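Local coordinates for importin-95 (Chaetomium thermophilum, PDB 4XRI), which acts as a HEAT-repeat nuclear transport receptor of the importin-beta family, importing protein cargo into the nucleus and probably binding a small GTPase, at residues 445-450 with 488-493; 735-740 with 769-774; 763-768 with 806-811; 814-819 with 841-846. The protein carries 2 engineered substitutions. All coordinates share one frame; numbering follows the deposited sequence.

Interaction 1: residues 445-450 with 488-493; sequences ITEACS and AERFAG
Thr-446 OG1 is held by one hydrogen bond, to Leu-442 O one turn earlier in the same helix. No hydrogen bond joins 445-450 to 488-493, so the contact rests on close packing. With OG1 beside its own backbone N, the methyl CG2 of Thr-446 lies anti to that N and reaches Arg-490 CG at 4.0 Å. The two side chains lie side by side, pointing opposite ways.

Arg-490 carries most of the contact. Its chain bends at chi2 (-64°) and runs across the last turn of helix 432-449, from Ser-450 toward Glu-447 O. Its aliphatic part lies against Ser-450: CB of Arg-490 is 3.5 Å from Ser-450 CB, and CD of Arg-490 is 3.5 Å from Ser-450 OG. The serine hydroxyl takes the crowded position between backbone N and carbonyl carbon (chi1 47°). It only touches these methylenes; its hydrogen bond goes to a residue adjoining the segments.

Farther out, the guanidinium places one face over Glu-447 O. This oxygen stands 3.4 Å above the plane, offset toward the rim. It is not hydrogen-bonded to the arginine, but a carbonyl near the C-terminal end of a helix would probably favour the positive charge. The Glu-447 carboxylate stays apart, with OE1 5.6 Å from Arg-490 NH2.

Phe-491, the first residue past helix 477-490, brings CZ to 4.2 Å from Ser-450 O. Its ring also packs on Pro-455 and Leu-459 of helix 455-472, the helix between the two in sequence. Such stacking of next-but-one helices along the chain is typical of the HEAT-repeat alpha-solenoid.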
loop_
_atom_site.group_PDB
_atom_site.type_symbol
_atom_site.label_atom_id
_atom_site.label_comp_id
_atom_site.label_asym_id
_atom_site.label_seq_id
_atom_site.Cartn_x
_atom_site.Cartn_y
_atom_site.Cartn_z
ATOM N N ILE A 445 6.431 -17.340 14.954
ATOM C CA ILE A 445 5.799 -18.342 15.804
ATOM C C ILE A 445 4.846 -17.712 16.816
ATOM O O ILE A 445 3.692 -18.129 16.934
ATOM C CB ILE A 445 6.852 -19.180 16.553
ATOM C CG1 ILE A 445 7.489 -20.188 15.601
ATOM C CG2 ILE A 445 6.226 -19.902 17.740
ATOM C CD1 ILE A 445 8.447 -21.127 16.277
ATOM N N THR A 446 5.337 -16.712 17.542
ATOM C CA THR A 446 4.519 -15.993 18.511
ATOM C C THR A 446 3.285 -15.393 17.847
ATOM O O THR A 446 2.172 -15.498 18.359
ATOM C CB THR A 446 5.314 -14.863 19.195
ATOM O OG1 THR A 446 6.429 -15.417 19.901
ATOM C CG2 THR A 446 4.426 -14.102 20.168
ATOM N N GLU A 447 3.500 -14.774 16.692
ATOM C CA GLU A 447 2.439 -14.093 15.958
ATOM C C GLU A 447 1.327 -15.046 15.535
ATOM O O GLU A 447 0.144 -14.750 15.701
ATOM C CB GLU A 447 3.021 -13.398 14.726
ATOM C CG GLU A 447 2.015 -12.614 13.906
ATOM C CD GLU A 447 2.649 -11.975 12.686
ATOM O OE1 GLU A 447 2.435 -10.763 12.467
ATOM O OE2 GLU A 447 3.361 -12.686 11.945
ATOM N N ALA A 448 1.718 -16.195 14.995
ATOM C CA ALA A 448 0.759 -17.136 14.436
ATOM C C ALA A 448 0.244 -18.135 15.468
ATOM O O ALA A 448 -0.907 -18.565 15.397
ATOM C CB ALA A 448 1.381 -17.874 13.261
ATOM N N CYS A 449 1.092 -18.510 16.422
ATOM C CA CYS A 449 0.743 -19.584 17.348
ATOM C C CYS A 449 1.167 -19.319 18.790
ATOM O O CYS A 449 1.767 -20.183 19.428
ATOM C CB CYS A 449 1.364 -20.903 16.879
ATOM S SG CYS A 449 0.990 -21.362 15.170
ATOM N N SER A 450 0.847 -18.136 19.303
ATOM C CA SER A 450 1.163 -17.798 20.690
ATOM C C SER A 450 0.490 -18.764 21.658
ATOM O O SER A 450 1.010 -19.045 22.739
ATOM C CB SER A 450 0.742 -16.365 21.008
ATOM O OG SER A 450 -0.571 -16.102 20.543
ATOM N N ALA A 488 4.421 -9.128 23.474
ATOM C CA ALA A 488 3.706 -8.142 24.276
ATOM C C ALA A 488 2.242 -8.049 23.853
ATOM O O ALA A 488 1.352 -7.886 24.688
ATOM C CB ALA A 488 4.379 -6.782 24.167
ATOM N N GLU A 489 2.002 -8.162 22.551
ATOM C CA GLU A 489 0.647 -8.117 22.010
ATOM C C GLU A 489 -0.154 -9.368 22.361
ATOM O O GLU A 489 -1.348 -9.289 22.647
ATOM C CB GLU A 489 0.684 -7.940 20.490
ATOM C CG GLU A 489 1.109 -6.556 20.029
ATOM C CD GLU A 489 1.328 -6.486 18.528
ATOM O OE1 GLU A 489 1.080 -7.500 17.841
ATOM O OE2 GLU A 489 1.753 -5.418 18.038
ATOM N N ARG A 490 0.510 -10.520 22.335
ATOM C CA ARG A 490 -0.165 -11.802 22.516
ATOM C C ARG A 490 -0.350 -12.195 23.982
ATOM O O ARG A 490 -1.252 -12.964 24.312
ATOM C CB ARG A 490 0.604 -12.905 21.786
ATOM C CG ARG A 490 0.690 -12.713 20.281
ATOM C CD ARG A 490 -0.678 -12.767 19.631
ATOM N NE ARG A 490 -0.653 -12.218 18.279
ATOM C CZ ARG A 490 -1.686 -12.244 17.444
ATOM N NH1 ARG A 490 -2.830 -12.801 17.821
ATOM N NH2 ARG A 490 -1.575 -11.716 16.231
ATOM N N PHE A 491 0.509 -11.683 24.857
ATOM C CA PHE A 491 0.414 -11.996 26.282
ATOM C C PHE A 491 -0.034 -10.780 27.083
ATOM O O PHE A 491 0.511 -10.484 28.147
ATOM C CB PHE A 491 1.754 -12.509 26.812
ATOM C CG PHE A 491 2.178 -13.825 26.219
ATOM C CD1 PHE A 491 1.876 -15.016 26.856
ATOM C CD2 PHE A 491 2.879 -13.869 25.025
ATOM C CE1 PHE A 491 2.264 -16.226 26.316
ATOM C CE2 PHE A 491 3.270 -15.076 24.478
ATOM C CZ PHE A 491 2.963 -16.257 25.125
ATOM N N ALA A 492 -1.044 -10.087 26.568
ATOM C CA ALA A 492 -1.501 -8.831 27.152
ATOM C C ALA A 492 -2.491 -9.044 28.292
ATOM O O ALA A 492 -2.660 -8.175 29.149
ATOM C CB ALA A 492 -2.123 -7.955 26.077
ATOM N N GLY A 493 -3.145 -10.199 28.302
ATOM C CA GLY A 493 -4.134 -10.499 29.319
ATOM C C GLY A 493 -5.483 -9.889 28.990
ATOM O O GLY A 493 -5.682 -9.342 27.905
#

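Interaction 2: residues 735-740 with 769-774; sequences IVAQVL and DAWGGI
Leu-740 CG and Trp-771 CG both stand anti to their own carbonyl carbons, beside the backbone N (chi1 -65° for the leucine). This sets the two side chains side by side, pointing opposite ways. Leu-740 CD1 ends over one face of the indole, 3.4 Å from the centroid of the Trp-771 six-membered ring. The methyl sits only 11° off the ring normal, a clear CH-pi contact.

The other leucine methyl, Leu-740 CD2, presses on Ala-770 CB at 3.4 Å, closer than two carbons normally come. Ile-774 CD1 touches Leu-740 CD1 at 3.7 Å and Val-736 CG1 at 3.8 Å. Ala-737 CB meets Trp-771 CH2 at 3.9 Å.

The polar edge of the indole is served by water. Trp-771 NE1 donates in the ring plane to a water 2.9 Å away, and this water gives a weak bond to Leu-740 O. The N-H is thus satisfied beside an otherwise apolar interface. Tyr-790 touches both Ala-737 and Trp-771, while Phe-729 touches Val-736 and Ile-774.

The short helical segments run at 150° to each other, nearly antiparallel. Helices 730-743 and 754-780 follow one another in the chain, and this hairpin pairing is the usual building pattern of a HEAT-repeat solenoid.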
loop_
_atom_site.group_PDB
_atom_site.type_symbol
_atom_site.label_atom_id
_atom_site.label_comp_id
_atom_site.label_asym_id
_atom_site.label_seq_id
_atom_site.Cartn_x
_atom_site.Cartn_y
_atom_site.Cartn_z
ATOM N N ILE A 735 -25.125 27.590 6.916
ATOM C CA ILE A 735 -23.920 27.305 6.146
ATOM C C ILE A 735 -23.603 25.812 6.088
ATOM O O ILE A 735 -23.371 25.259 5.015
ATOM C CB ILE A 735 -22.702 28.042 6.730
ATOM C CG1 ILE A 735 -22.823 29.547 6.492
ATOM C CG2 ILE A 735 -21.415 27.509 6.117
ATOM C CD1 ILE A 735 -21.753 30.348 7.200
ATOM N N VAL A 736 -23.594 25.162 7.247
ATOM C CA VAL A 736 -23.201 23.757 7.336
ATOM C C VAL A 736 -24.178 22.837 6.604
ATOM O O VAL A 736 -23.763 21.899 5.918
ATOM C CB VAL A 736 -23.079 23.309 8.808
ATOM C CG1 VAL A 736 -22.887 21.806 8.905
ATOM C CG2 VAL A 736 -21.928 24.039 9.488
ATOM N N ALA A 737 -25.471 23.112 6.747
ATOM C CA ALA A 737 -26.495 22.343 6.041
ATOM C C ALA A 737 -26.296 22.455 4.537
ATOM O O ALA A 737 -26.454 21.484 3.799
ATOM C CB ALA A 737 -27.889 22.818 6.430
ATOM N N GLN A 738 -25.941 23.658 4.102
ATOM C CA GLN A 738 -25.613 23.940 2.712
ATOM C C GLN A 738 -24.465 23.050 2.237
ATOM O O GLN A 738 -24.534 22.448 1.167
ATOM C CB GLN A 738 -25.256 25.422 2.561
ATOM C CG GLN A 738 -24.916 25.877 1.163
ATOM C CD GLN A 738 -24.776 27.391 1.077
ATOM O OE1 GLN A 738 -25.708 28.133 1.395
ATOM N NE2 GLN A 738 -23.609 27.853 0.658
ATOM N N VAL A 739 -23.417 22.972 3.048
ATOM C CA VAL A 739 -22.249 22.153 2.746
ATOM C C VAL A 739 -22.595 20.666 2.730
ATOM O O VAL A 739 -22.186 19.932 1.825
ATOM C CB VAL A 739 -21.122 22.399 3.767
ATOM C CG1 VAL A 739 -19.978 21.424 3.541
ATOM C CG2 VAL A 739 -20.643 23.839 3.690
ATOM N N LEU A 740 -23.352 20.231 3.733
ATOM C CA LEU A 740 -23.757 18.832 3.841
ATOM C C LEU A 740 -24.567 18.376 2.633
ATOM O O LEU A 740 -24.382 17.267 2.133
ATOM C CB LEU A 740 -24.568 18.607 5.120
ATOM C CG LEU A 740 -23.867 18.801 6.468
ATOM C CD1 LEU A 740 -24.830 18.686 7.635
ATOM C CD2 LEU A 740 -22.733 17.799 6.602
ATOM N N ASP A 769 -22.285 11.612 10.296
ATOM C CA ASP A 769 -21.810 12.016 11.614
ATOM C C ASP A 769 -22.214 13.458 11.896
ATOM O O ASP A 769 -22.649 13.785 13.000
ATOM C CB ASP A 769 -20.290 11.862 11.723
ATOM C CG ASP A 769 -19.846 10.412 11.703
ATOM O OD1 ASP A 769 -20.692 9.521 11.930
ATOM O OD2 ASP A 769 -18.647 10.165 11.469
ATOM N N ALA A 770 -22.063 14.312 10.887
ATOM C CA ALA A 770 -22.416 15.721 10.999
ATOM C C ALA A 770 -23.892 15.883 11.336
ATOM O O ALA A 770 -24.239 16.544 12.315
ATOM C CB ALA A 770 -22.077 16.461 9.712
ATOM N N TRP A 771 -24.755 15.267 10.531
ATOM C CA TRP A 771 -26.196 15.341 10.765
ATOM C C TRP A 771 -26.562 14.800 12.143
ATOM O O TRP A 771 -27.392 15.376 12.845
ATOM C CB TRP A 771 -26.970 14.578 9.685
ATOM C CG TRP A 771 -27.142 15.332 8.390
ATOM C CD1 TRP A 771 -26.828 14.888 7.135
ATOM C CD2 TRP A 771 -27.667 16.657 8.225
ATOM N NE1 TRP A 771 -27.129 15.852 6.202
ATOM C CE2 TRP A 771 -27.642 16.948 6.845
ATOM C CE3 TRP A 771 -28.152 17.629 9.110
ATOM C CZ2 TRP A 771 -28.086 18.162 6.329
ATOM C CZ3 TRP A 771 -28.593 18.833 8.595
ATOM C CH2 TRP A 771 -28.555 19.091 7.218
ATOM N N GLY A 772 -25.914 13.707 12.532
ATOM C CA GLY A 772 -26.144 13.097 13.829
ATOM C C GLY A 772 -25.884 14.038 14.992
ATOM O O GLY A 772 -26.693 14.137 15.910
ATOM N N GLY A 773 -24.756 14.737 14.951
ATOM C CA GLY A 773 -24.421 15.702 15.983
ATOM C C GLY A 773 -25.346 16.903 15.951
ATOM O O GLY A 773 -25.723 17.438 16.994
ATOM N N ILE A 774 -25.716 17.325 14.746
ATOM C CA ILE A 774 -26.593 18.474 14.564
ATOM C C ILE A 774 -28.004 18.200 15.088
ATOM O O ILE A 774 -28.579 19.024 15.805
ATOM C CB ILE A 774 -26.666 18.883 13.080
ATOM C CG1 ILE A 774 -25.337 19.496 12.634
ATOM C CG2 ILE A 774 -27.798 19.865 12.857
ATOM C CD1 ILE A 774 -25.236 19.727 11.137
HETATM O O HOH W 1 -26.719 15.860 3.361
#

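Interaction 3: residues 763-768 with 806-811; sequences LREGIM and NRSEAL. With SO4 (sulfate ion), chain E.
The carboxylate of Glu-765 is the flat group at the centre. Ser-808 OG approaches OE2 from above its plane, 31° out of it. Ala-810 CB lies against the same group, 3.7 Å from Glu-765 CD. The Arg-764 guanidinium takes no part here; it bonds to Ala-744 O and Ser-800 OG.

Ser-808 OG donates to Glu-765 OE2 at 2.4 Å, a very short bond. The same hydroxyl accepts from Leu-811 N at 3.1 Å. Ser-808 is therefore the N-cap of helix 809-825, and Glu-765 is the second shell that holds the capping hydroxyl. The extended glutamate chain crosses Leu-811 obliquely, with Glu-765 CG 3.7 Å from Leu-811 CB. Leu-811 CD1 reaches back to Arg-764 O at 3.5 Å.

An alanine in place of Glu-765 would remove CG and the carboxylate, and would probably loosen both the Ser-808 cap and the packing on Leu-811 and Ala-810.

A sulfate ion, likely picked up from the crystallisation solution, sits at the same helix start. Glu-809 N donates to its O1 at 2.6 Å, and the N-terminal end of the helix would probably favour the anion.

The contact joins the middle of helix 754-780 to the beginning of helix 809-825. Helix 791-802 comes between them in sequence, and its Leu-797 touches Arg-764, Ile-767 and Met-768.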
loop_
_atom_site.group_PDB
_atom_site.type_symbol
_atom_site.label_atom_id
_atom_site.label_comp_id
_atom_site.label_asym_id
_atom_site.label_seq_id
_atom_site.Cartn_x
_atom_site.Cartn_y
_atom_site.Cartn_z
ATOM N N LEU A 763 -16.662 10.117 2.862
ATOM C CA LEU A 763 -17.312 11.421 2.903
ATOM C C LEU A 763 -18.695 11.326 3.537
ATOM O O LEU A 763 -19.061 12.135 4.391
ATOM C CB LEU A 763 -17.422 12.007 1.494
ATOM C CG LEU A 763 -18.110 13.365 1.361
ATOM C CD1 LEU A 763 -17.310 14.437 2.075
ATOM C CD2 LEU A 763 -18.295 13.720 -0.106
ATOM N N ARG A 764 -19.457 10.324 3.115
ATOM C CA ARG A 764 -20.827 10.155 3.580
ATOM C C ARG A 764 -20.876 9.670 5.023
ATOM O O ARG A 764 -21.860 9.897 5.727
ATOM C CB ARG A 764 -21.582 9.199 2.659
ATOM C CG ARG A 764 -21.828 9.801 1.280
ATOM C CD ARG A 764 -22.680 8.911 0.395
ATOM N NE ARG A 764 -23.208 9.667 -0.740
ATOM C CZ ARG A 764 -24.181 9.242 -1.539
ATOM N NH1 ARG A 764 -24.602 10.006 -2.538
ATOM N NH2 ARG A 764 -24.736 8.056 -1.335
ATOM N N GLU A 765 -19.811 9.006 5.462
ATOM C CA GLU A 765 -19.628 8.733 6.882
ATOM C C GLU A 765 -19.568 10.058 7.626
ATOM O O GLU A 765 -20.221 10.241 8.655
ATOM C CB GLU A 765 -18.353 7.923 7.138
ATOM C CG GLU A 765 -18.437 6.461 6.753
ATOM C CD GLU A 765 -17.145 5.719 7.041
ATOM O OE1 GLU A 765 -16.359 6.198 7.887
ATOM O OE2 GLU A 765 -16.910 4.663 6.417
ATOM N N GLY A 766 -18.779 10.980 7.082
ATOM C CA GLY A 766 -18.631 12.311 7.637
ATOM C C GLY A 766 -19.941 13.071 7.669
ATOM O O GLY A 766 -20.296 13.647 8.696
ATOM N N ILE A 767 -20.660 13.067 6.550
ATOM C CA ILE A 767 -21.949 13.749 6.464
ATOM C C ILE A 767 -22.925 13.235 7.514
ATOM O O ILE A 767 -23.572 14.012 8.216
ATOM C CB ILE A 767 -22.608 13.579 5.081
ATOM C CG1 ILE A 767 -21.673 14.040 3.963
ATOM C CG2 ILE A 767 -23.911 14.354 5.033
ATOM C CD1 ILE A 767 -22.224 13.790 2.573
ATOM N N MET A 768 -23.016 11.914 7.621
ATOM C CA MET A 768 -23.941 11.281 8.553
ATOM C C MET A 768 -23.581 11.602 9.999
ATOM O O MET A 768 -24.460 11.841 10.825
ATOM C CB MET A 768 -23.959 9.769 8.335
ATOM C CG MET A 768 -25.271 9.108 8.704
ATOM S SD MET A 768 -26.681 9.853 7.872
ATOM C CE MET A 768 -26.169 9.754 6.166
ATOM N N ASN A 806 -22.064 -0.012 -2.645
ATOM C CA ASN A 806 -20.779 0.385 -2.086
ATOM C C ASN A 806 -20.973 1.078 -0.742
ATOM O O ASN A 806 -21.586 2.143 -0.666
ATOM C CB ASN A 806 -20.029 1.301 -3.053
ATOM C CG ASN A 806 -19.685 0.614 -4.356
ATOM O OD1 ASN A 806 -19.250 -0.536 -4.368
ATOM N ND2 ASN A 806 -19.885 1.315 -5.465
ATOM N N ARG A 807 -20.452 0.469 0.316
ATOM C CA ARG A 807 -20.662 0.982 1.663
ATOM C C ARG A 807 -19.622 0.461 2.644
ATOM O O ARG A 807 -18.830 -0.421 2.318
ATOM C CB ARG A 807 -22.066 0.617 2.151
ATOM C CG ARG A 807 -22.449 -0.832 1.883
ATOM C CD ARG A 807 -23.657 -0.922 0.966
ATOM N NE ARG A 807 -24.895 -1.173 1.699
ATOM C CZ ARG A 807 -26.080 -0.675 1.362
ATOM N NH1 ARG A 807 -27.153 -0.964 2.086
ATOM N NH2 ARG A 807 -26.196 0.115 0.304
ATOM N N SER A 808 -19.631 1.025 3.846
ATOM C CA SER A 808 -18.803 0.533 4.936
ATOM C C SER A 808 -19.688 0.252 6.139
ATOM O O SER A 808 -20.826 0.718 6.197
ATOM C CB SER A 808 -17.709 1.538 5.298
ATOM O OG SER A 808 -18.260 2.713 5.865
ATOM N N GLU A 809 -19.171 -0.512 7.095
ATOM C CA GLU A 809 -19.916 -0.797 8.314
ATOM C C GLU A 809 -20.199 0.491 9.080
ATOM O O GLU A 809 -21.303 0.696 9.588
ATOM C CB GLU A 809 -19.156 -1.781 9.204
ATOM C CG GLU A 809 -19.727 -1.887 10.604
ATOM C CD GLU A 809 -19.265 -3.129 11.338
ATOM O OE1 GLU A 809 -18.580 -3.971 10.718
ATOM O OE2 GLU A 809 -19.592 -3.266 12.537
ATOM N N ALA A 810 -19.193 1.357 9.147
ATOM C CA ALA A 810 -19.310 2.635 9.842
ATOM C C ALA A 810 -20.408 3.507 9.241
ATOM O O ALA A 810 -21.137 4.187 9.963
ATOM C CB ALA A 810 -17.980 3.371 9.814
ATOM N N LEU A 811 -20.523 3.478 7.918
ATOM C CA LEU A 811 -21.519 4.285 7.222
ATOM C C LEU A 811 -22.932 3.805 7.538
ATOM O O LEU A 811 -23.836 4.610 7.771
ATOM C CB LEU A 811 -21.277 4.253 5.713
ATOM C CG LEU A 811 -22.291 5.005 4.848
ATOM C CD1 LEU A 811 -22.419 6.451 5.301
ATOM C CD2 LEU A 811 -21.900 4.931 3.378
HETATM S S SO4 E . -15.940 -2.277 6.243
HETATM O O1 SO4 E . -17.382 -2.123 6.077
HETATM O O2 SO4 E . -15.601 -2.140 7.656
HETATM O O3 SO4 E . -15.242 -1.254 5.471
HETATM O O4 SO4 E . -15.544 -3.600 5.771
#

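Interaction 4: residues 814-819 with 841-846; sequences ASMGVI and TAMIRE
Ser-815 comes first along helix 809-825. Ser-815 CB is 3.7 Å from Met-843 CE, while the serine OG is bonded to Leu-811 O one turn back. The hydroxyl thus stays tied to its own helix, and the serine meets Met-843 mainly as an apolar surface.

Met-816 follows and does most of the work on this side. Its chain bends at chi2 (-67°) and again at chi3 (97°), which lays the thioether across Ile-844. Met-816 SD is 3.7 Å from Ile-844 CA, and Met-816 CE is 3.8 Å from Ile-844 CG1. Met-816 CE also reaches Met-843 CG at 4.0 Å. An alanine at Met-816 would lack this thioether and would probably leave Ile-844 and Met-843 less well packed.

One turn on, Ile-819 points its CD1 between the same two residues, 4.2 Å from Ile-844 CG1 and 4.3 Å from Met-843 SD. Met-843 is fully extended beyond CG, so its terminal methyl gets as far as Ser-815.

Helix 855-872 adds to the apolar cluster through Val-868, which touches Ile-819 and Ile-844. The two short segments cross at 129° between their directions. Apolar packing of obliquely crossing helices close in sequence is characteristic of the HEAT-repeat alpha-solenoid.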
loop_
_atom_site.group_PDB
_atom_site.type_symbol
_atom_site.label_atom_id
_atom_site.label_comp_id
_atom_site.label_asym_id
_atom_site.label_seq_id
_atom_site.Cartn_x
_atom_site.Cartn_y
_atom_site.Cartn_z
ATOM N N ALA A 814 -23.668 4.659 11.267
ATOM C CA ALA A 814 -23.980 6.082 11.372
ATOM C C ALA A 814 -25.367 6.396 10.823
ATOM O O ALA A 814 -26.078 7.252 11.353
ATOM C CB ALA A 814 -22.931 6.905 10.643
ATOM N N SER A 815 -25.744 5.694 9.758
ATOM C CA SER A 815 -27.052 5.871 9.137
ATOM C C SER A 815 -28.166 5.427 10.076
ATOM O O SER A 815 -29.163 6.130 10.248
ATOM C CB SER A 815 -27.133 5.095 7.823
ATOM O OG SER A 815 -26.156 5.551 6.905
ATOM N N MET A 816 -27.988 4.251 10.675
ATOM C CA MET A 816 -28.917 3.746 11.679
ATOM C C MET A 816 -29.052 4.749 12.816
ATOM O O MET A 816 -30.156 5.021 13.290
ATOM C CB MET A 816 -28.454 2.389 12.226
ATOM C CG MET A 816 -28.386 1.259 11.207
ATOM S SD MET A 816 -29.985 0.746 10.550
ATOM C CE MET A 816 -30.050 1.665 9.014
ATOM N N GLY A 817 -27.917 5.295 13.241
ATOM C CA GLY A 817 -27.889 6.279 14.305
ATOM C C GLY A 817 -28.727 7.501 13.991
ATOM O O GLY A 817 -29.482 7.974 14.835
ATOM N N VAL A 818 -28.602 8.002 12.765
ATOM C CA VAL A 818 -29.336 9.191 12.346
ATOM C C VAL A 818 -30.837 8.926 12.269
ATOM O O VAL A 818 -31.644 9.773 12.663
ATOM C CB VAL A 818 -28.818 9.708 10.985
ATOM C CG1 VAL A 818 -29.836 10.622 10.315
ATOM C CG2 VAL A 818 -27.498 10.437 11.183
ATOM N N ILE A 819 -31.205 7.751 11.771
ATOM C CA ILE A 819 -32.606 7.345 11.720
ATOM C C ILE A 819 -33.223 7.374 13.116
ATOM O O ILE A 819 -34.302 7.927 13.321
ATOM C CB ILE A 819 -32.763 5.940 11.111
ATOM C CG1 ILE A 819 -32.464 5.977 9.611
ATOM C CG2 ILE A 819 -34.167 5.405 11.361
ATOM C CD1 ILE A 819 -32.369 4.601 8.985
ATOM N N THR A 841 -37.196 0.326 6.095
ATOM C CA THR A 841 -37.289 -0.962 6.772
ATOM C C THR A 841 -36.257 -1.941 6.230
ATOM O O THR A 841 -35.577 -2.627 6.990
ATOM C CB THR A 841 -38.694 -1.576 6.616
ATOM O OG1 THR A 841 -39.679 -0.653 7.097
ATOM C CG2 THR A 841 -38.799 -2.881 7.389
ATOM N N ALA A 842 -36.142 -1.985 4.906
ATOM C CA ALA A 842 -35.173 -2.849 4.243
ATOM C C ALA A 842 -33.745 -2.488 4.635
ATOM O O ALA A 842 -32.918 -3.367 4.879
ATOM C CB ALA A 842 -35.343 -2.771 2.731
ATOM N N MET A 843 -33.469 -1.189 4.699
ATOM C CA MET A 843 -32.146 -0.693 5.066
ATOM C C MET A 843 -31.751 -1.144 6.466
ATOM O O MET A 843 -30.646 -1.638 6.682
ATOM C CB MET A 843 -32.111 0.834 4.979
ATOM C CG MET A 843 -30.734 1.451 5.125
ATOM S SD MET A 843 -30.819 3.251 5.162
ATOM C CE MET A 843 -29.084 3.678 5.040
ATOM N N ILE A 844 -32.666 -0.968 7.413
ATOM C CA ILE A 844 -32.426 -1.341 8.801
ATOM C C ILE A 844 -32.311 -2.847 8.959
ATOM O O ILE A 844 -31.392 -3.345 9.615
ATOM C CB ILE A 844 -33.547 -0.832 9.714
ATOM C CG1 ILE A 844 -33.673 0.682 9.584
ATOM C CG2 ILE A 844 -33.288 -1.235 11.159
ATOM C CD1 ILE A 844 -34.801 1.247 10.388
ATOM N N ARG A 845 -33.248 -3.569 8.354
ATOM C CA ARG A 845 -33.261 -5.024 8.435
ATOM C C ARG A 845 -31.976 -5.623 7.873
ATOM O O ARG A 845 -31.421 -6.558 8.447
ATOM C CB ARG A 845 -34.468 -5.596 7.695
ATOM C CG ARG A 845 -34.568 -7.108 7.787
ATOM C CD ARG A 845 -35.452 -7.678 6.698
ATOM N NE ARG A 845 -35.160 -9.088 6.459
ATOM C CZ ARG A 845 -34.147 -9.523 5.716
ATOM N NH1 ARG A 845 -33.953 -10.826 5.552
ATOM N NH2 ARG A 845 -33.324 -8.657 5.141
ATOM N N GLU A 846 -31.503 -5.077 6.756
ATOM C CA GLU A 846 -30.251 -5.529 6.158
ATOM C C GLU A 846 -29.084 -5.297 7.108
ATOM O O GLU A 846 -28.175 -6.120 7.212
ATOM C CB GLU A 846 -29.985 -4.813 4.832
ATOM C CG GLU A 846 -28.675 -5.221 4.174
ATOM C CD GLU A 846 -28.222 -4.242 3.112
ATOM O OE1 GLU A 846 -28.194 -3.025 3.398
ATOM O OE2 GLU A 846 -27.894 -4.686 1.992
#

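Overall arrangement
Interaction 1 comes first along the chain and stands apart, its centre 33 to 43 Å from the other three. Interactions 2, 3 and 4 form one continuous region, with centres 12 to 18 Å apart. Helix 754-780 serves interactions 2 and 3, and helix 809-825 serves 3 and 4. Interactions 2 and 3 alternate their segments along the chain; interaction 4 opens after both have closed. Leu-740 of interaction 2 touches Ile-767 of interaction 3. A salt bridge from Arg-807 to Glu-846 and packing of Met-768 on Ala-814 connect 3 with 4. Contacts of this kind pass from helix to helix along the all-helical solenoid of this flexible receptor.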